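PDB 4NQI: SH3 domain-containing protein from Dictyostelium discoideum, which drives membrane remodelling through its N-terminal I-BAR domain, thereby controlling osmoregulation, phagocytosis and cytokinesis, and probably binds phosphatidylinositol lipids. Local coordinates for the interface of chains A and B. Numbering follows the deposited sequence. Chains: chain A/B, SH3 domain-containing protein.

The I-BAR domain is a textbook case of a dimer built from long antiparallel helices, and the three contacts sample its A-B interface at two places. Contact 1 and contact 3 lie about 10 Å apart between the centres of their C-alpha atoms, share B:Ala55, and both pair helix 15-64 of one chain with the same helix of the other. Contact 2 is about 48 Å from contact 1 and about 38 Å from contact 3; there residues at and just before the start of helix 15-64, with helix 160-225, meet B:Gln241 near the last modelled residues of chain B. Two-fold symmetry repeats the central helix pairing, and the looser contact 2 probably adds a peripheral touch on each flank.

Contact 1: the interface of chains A and B. Residues chain A 44-45, 48-49, 52; chain B 52, 55-56.
CG of B:Leu52 stands anti to the backbone N (chi1 180°), and the CG of A:Tyr45 does likewise (chi1 -173°), which brings the leucine methyl CD1 over one face of the tyrosine ring. This CH-pi contact is offset toward the rim, with CD1 3.7 Å from the ring centroid of A:Tyr45. The same methyl lies 3.4 Å from the backbone O of A:Tyr45; CD1 thus sits between A:Tyr45, A:Gln48 and A:Ala49 on successive turns of helix 15-64. Its other branch points to the symmetry-related residue: CD2 of B:Leu52 meets CD2 of A:Leu52 at 3.6 Å, the two side chains crossing at about a right angle. At the rim of the tyrosine ring, in its plane, lie the C of B:Ala55 and the N of B:Gly56. With no side chain on B:Gly56, the ring can lie close to the backbone, CD1 of A:Tyr45 being 3.5 Å from CA of B:Gly56. Were the tyrosine an alanine, CD1 of B:Leu52 would probably lose its aromatic cover, and a gap is likely to open beside B:Gly56. Aromatic, leucine and small residues thus knit the paired first helices into the central core of the I-BAR dimer.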
# COMPACT_ATOMS: atom_id res chain seq x y z
N LYS A 44 11.84 -9.51 4.93
CA LYS A 44 12.11 -8.89 3.63
C LYS A 44 10.94 -8.01 3.19
O LYS A 44 11.13 -6.93 2.64
CB LYS A 44 12.39 -9.97 2.59
N TYR A 45 9.72 -8.49 3.44
CA TYR A 45 8.51 -7.74 3.12
C TYR A 45 8.50 -6.43 3.88
O TYR A 45 8.28 -5.36 3.31
CB TYR A 45 7.27 -8.56 3.47
CG TYR A 45 5.96 -7.94 3.03
CD1 TYR A 45 5.54 -8.03 1.71
CD2 TYR A 45 5.14 -7.27 3.93
CE1 TYR A 45 4.35 -7.47 1.29
CE2 TYR A 45 3.94 -6.70 3.52
CZ TYR A 45 3.56 -6.81 2.20
OH TYR A 45 2.37 -6.25 1.79
N GLN A 48 10.96 -3.84 2.47
CA GLN A 48 10.49 -3.24 1.23
C GLN A 48 9.38 -2.24 1.50
O GLN A 48 9.24 -1.24 0.79
CB GLN A 48 10.01 -4.32 0.25
CG GLN A 48 11.13 -5.20 -0.29
CD GLN A 48 12.29 -4.40 -0.82
OE1 GLN A 48 13.45 -4.68 -0.51
NE2 GLN A 48 12.00 -3.40 -1.64
N ALA A 49 8.60 -2.51 2.55
CA ALA A 49 7.54 -1.60 2.98
C ALA A 49 8.11 -0.29 3.50
O ALA A 49 7.51 0.77 3.32
CB ALA A 49 6.68 -2.27 4.04
N LEU A 52 9.44 1.61 0.33
CA LEU A 52 8.29 2.22 -0.32
C LEU A 52 7.83 3.46 0.44
O LEU A 52 7.52 4.49 -0.16
CB LEU A 52 7.13 1.23 -0.44
CG LEU A 52 5.87 1.78 -1.11
CD1 LEU A 52 6.19 2.28 -2.51
CD2 LEU A 52 4.76 0.73 -1.15
N LEU B 52 7.98 -4.37 -3.34
CA LEU B 52 7.14 -4.82 -2.24
C LEU B 52 6.16 -5.90 -2.70
O LEU B 52 5.89 -6.85 -1.96
CB LEU B 52 6.37 -3.64 -1.63
CG LEU B 52 5.44 -3.96 -0.46
CD1 LEU B 52 6.23 -4.56 0.70
CD2 LEU B 52 4.68 -2.72 -0.01
N ALA B 55 8.15 -9.17 -3.05
CA ALA B 55 8.45 -9.64 -1.70
C ALA B 55 7.20 -10.22 -1.05
O ALA B 55 7.29 -11.13 -0.22
CB ALA B 55 9.01 -8.51 -0.86
N GLY B 56 6.04 -9.69 -1.42
CA GLY B 56 4.78 -10.21 -0.93
C GLY B 56 4.48 -11.61 -1.45
O GLY B 56 3.94 -12.45 -0.72

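Contact 2: the interface of chains A and B. Residues chain A 14-15, 170; chain B 241.
The side-chain amide of A:Asn14 is laid face to face over that of B:Gln241, about 4 Å above its plane and slipped along it; the two planes are only 6° apart, although the side chains as wholes cross at about a right angle. Near the NE2 end of the glutamine amide lies the carboxylate of A:Glu170, tilted by 34° from the amide. In this I-BAR (IMD family) dimer, on the flank where the first helix of chain A begins, the amide nitrogen NE2 of B:Gln241 thus has two oxygens of chain A near it, neither at hydrogen-bonding distance. The amide oxygen OD1 of A:Asn14 lies over the face of the amide, above NE2 of B:Gln241 at 4.2 Å. The carboxylate oxygen OE1 of A:Glu170 lies off the end, near the amide plane, 3.9 Å from NE2 of B:Gln241. The glutamine's own oxygen turns to the proline ring: OE1 of B:Gln241 lies 4.3 Å from CD of A:Pro15, the first residue of helix 15-64. A bend at chi2 (75°) swings the glutamine amide toward these groups, after CG has set off anti to the backbone N. The chain of A:Glu170, which comes from helix 160-225, is also bent at chi2, and this bend helps to turn its carboxylate toward the start of the first helix. B:Gln241, in the non-helical stretch just after the last helix of chain B, buries 54 Å² against chain A. The carboxylate of A:Glu170 may add a mild electrostatic attraction for the amide N-H groups of B:Gln241.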
# COMPACT_ATOMS: atom_id res chain seq x y z
N ASN A 14 -1.13 -49.75 15.18
CA ASN A 14 -1.68 -48.79 16.12
C ASN A 14 -1.70 -47.37 15.54
O ASN A 14 -0.71 -46.64 15.64
CB ASN A 14 -0.90 -48.81 17.44
CG ASN A 14 -1.63 -48.12 18.58
OD1 ASN A 14 -2.48 -47.26 18.36
ND2 ASN A 14 -1.29 -48.50 19.80
N PRO A 15 -2.83 -46.98 14.93
CA PRO A 15 -2.99 -45.65 14.34
C PRO A 15 -2.93 -44.54 15.38
O PRO A 15 -2.53 -43.42 15.04
CB PRO A 15 -4.38 -45.71 13.69
CG PRO A 15 -5.08 -46.81 14.41
CD PRO A 15 -4.02 -47.82 14.73
N GLU A 170 -2.92 -48.02 27.02
CA GLU A 170 -3.77 -47.43 25.99
C GLU A 170 -4.27 -46.06 26.42
O GLU A 170 -4.77 -45.29 25.59
CB GLU A 170 -4.94 -48.36 25.68
CG GLU A 170 -4.53 -49.81 25.42
CD GLU A 170 -3.30 -49.92 24.54
OE1 GLU A 170 -3.39 -49.60 23.34
OE2 GLU A 170 -2.24 -50.33 25.06
N GLN B 241 -10.34 -47.39 18.47
CA GLN B 241 -9.25 -48.25 18.95
C GLN B 241 -9.71 -49.13 20.10
O GLN B 241 -10.13 -48.63 21.15
CB GLN B 241 -8.04 -47.41 19.39
CG GLN B 241 -6.99 -48.19 20.19
CD GLN B 241 -6.14 -49.11 19.33
OE1 GLN B 241 -6.26 -49.13 18.10
NE2 GLN B 241 -5.28 -49.89 19.98

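Contact 3: the interface of chains A and B. Residues chain A 37-38, 41-42; chain B 55, 58-59, 62.
A:Val38 and B:Thr62 approach on a slant, the valine methyl CG2 resting against the threonine hydroxyl side, 3.6 Å from OG1 of B:Thr62. The threonine methyl is turned instead to A:Ala41, whose CB is 3.8 Å from CG2 of B:Thr62. That division of labour follows from the torsion: with chi1 at 68°, OG1 sits between the backbone N and the carbonyl carbon, while CG2 lies anti to that carbonyl carbon. OG1 of B:Thr62 donates a hydrogen bond of 2.7 Å to the backbone O of B:Leu59, a turn earlier in helix 15-64. The donor is tilted 22° from the carbonyl plane, and the bond helps to fix the hydroxyl's rotation. One turn on from A:Val38, the methyl of A:Ala41 rests on the partner's helix, its CB 3.7 Å from CA of B:Leu59, with the CG1 methyl of B:Val58 flanking it. The longer side chain of B:Leu59 passes alongside, sending CD1 toward the backbone at A:Val38 and A:Ala42. The short alanine side chain lets the two 15-64 helices approach here. Beside the alanine, one water bridges the chains, 2.7 Å from the backbone O of A:Ala41 and 2.7 Å from the backbone O of B:Ala55.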
# COMPACT_ATOMS: atom_id res chain seq x y z
N GLU A 37 11.43 -19.87 7.48
CA GLU A 37 11.38 -19.29 6.14
C GLU A 37 10.30 -18.22 6.03
O GLU A 37 10.47 -17.24 5.31
CB GLU A 37 11.15 -20.39 5.10
CG GLU A 37 12.36 -21.28 4.87
CD GLU A 37 13.62 -20.50 4.54
OE1 GLU A 37 13.72 -19.98 3.41
OE2 GLU A 37 14.51 -20.40 5.41
N VAL A 38 9.19 -18.42 6.74
CA VAL A 38 8.14 -17.41 6.81
C VAL A 38 8.67 -16.14 7.47
O VAL A 38 8.41 -15.03 7.00
CB VAL A 38 6.92 -17.93 7.60
CG1 VAL A 38 5.90 -16.81 7.81
CG2 VAL A 38 6.27 -19.11 6.87
N ALA A 41 10.99 -14.31 4.91
CA ALA A 41 10.25 -13.65 3.84
C ALA A 41 9.49 -12.44 4.37
O ALA A 41 9.32 -11.44 3.68
CB ALA A 41 9.30 -14.63 3.17
N ALA A 42 9.02 -12.55 5.61
CA ALA A 42 8.30 -11.46 6.26
C ALA A 42 9.23 -10.30 6.61
O ALA A 42 8.84 -9.13 6.52
CB ALA A 42 7.59 -11.96 7.50
N ALA B 55 8.15 -9.17 -3.05
CA ALA B 55 8.45 -9.64 -1.70
C ALA B 55 7.20 -10.22 -1.05
O ALA B 55 7.29 -11.13 -0.22
CB ALA B 55 9.01 -8.51 -0.86
N VAL B 58 6.69 -13.96 -2.48
CA VAL B 58 7.58 -14.89 -1.80
C VAL B 58 7.00 -15.27 -0.44
O VAL B 58 6.95 -16.44 -0.08
CB VAL B 58 8.99 -14.29 -1.61
CG1 VAL B 58 9.88 -15.25 -0.83
CG2 VAL B 58 9.61 -13.96 -2.96
N LEU B 59 6.54 -14.26 0.30
CA LEU B 59 5.91 -14.47 1.60
C LEU B 59 4.69 -15.38 1.47
O LEU B 59 4.51 -16.31 2.26
CB LEU B 59 5.51 -13.14 2.23
CG LEU B 59 4.66 -13.21 3.51
CD1 LEU B 59 5.37 -14.02 4.59
CD2 LEU B 59 4.33 -11.82 4.03
N THR B 62 5.82 -19.02 1.03
CA THR B 62 6.29 -19.64 2.27
C THR B 62 5.12 -20.10 3.13
O THR B 62 5.22 -21.10 3.83
CB THR B 62 7.20 -18.69 3.09
OG1 THR B 62 6.43 -17.60 3.61
CG2 THR B 62 8.33 -18.15 2.23
O HOH W 1 9.62 -11.67 1.02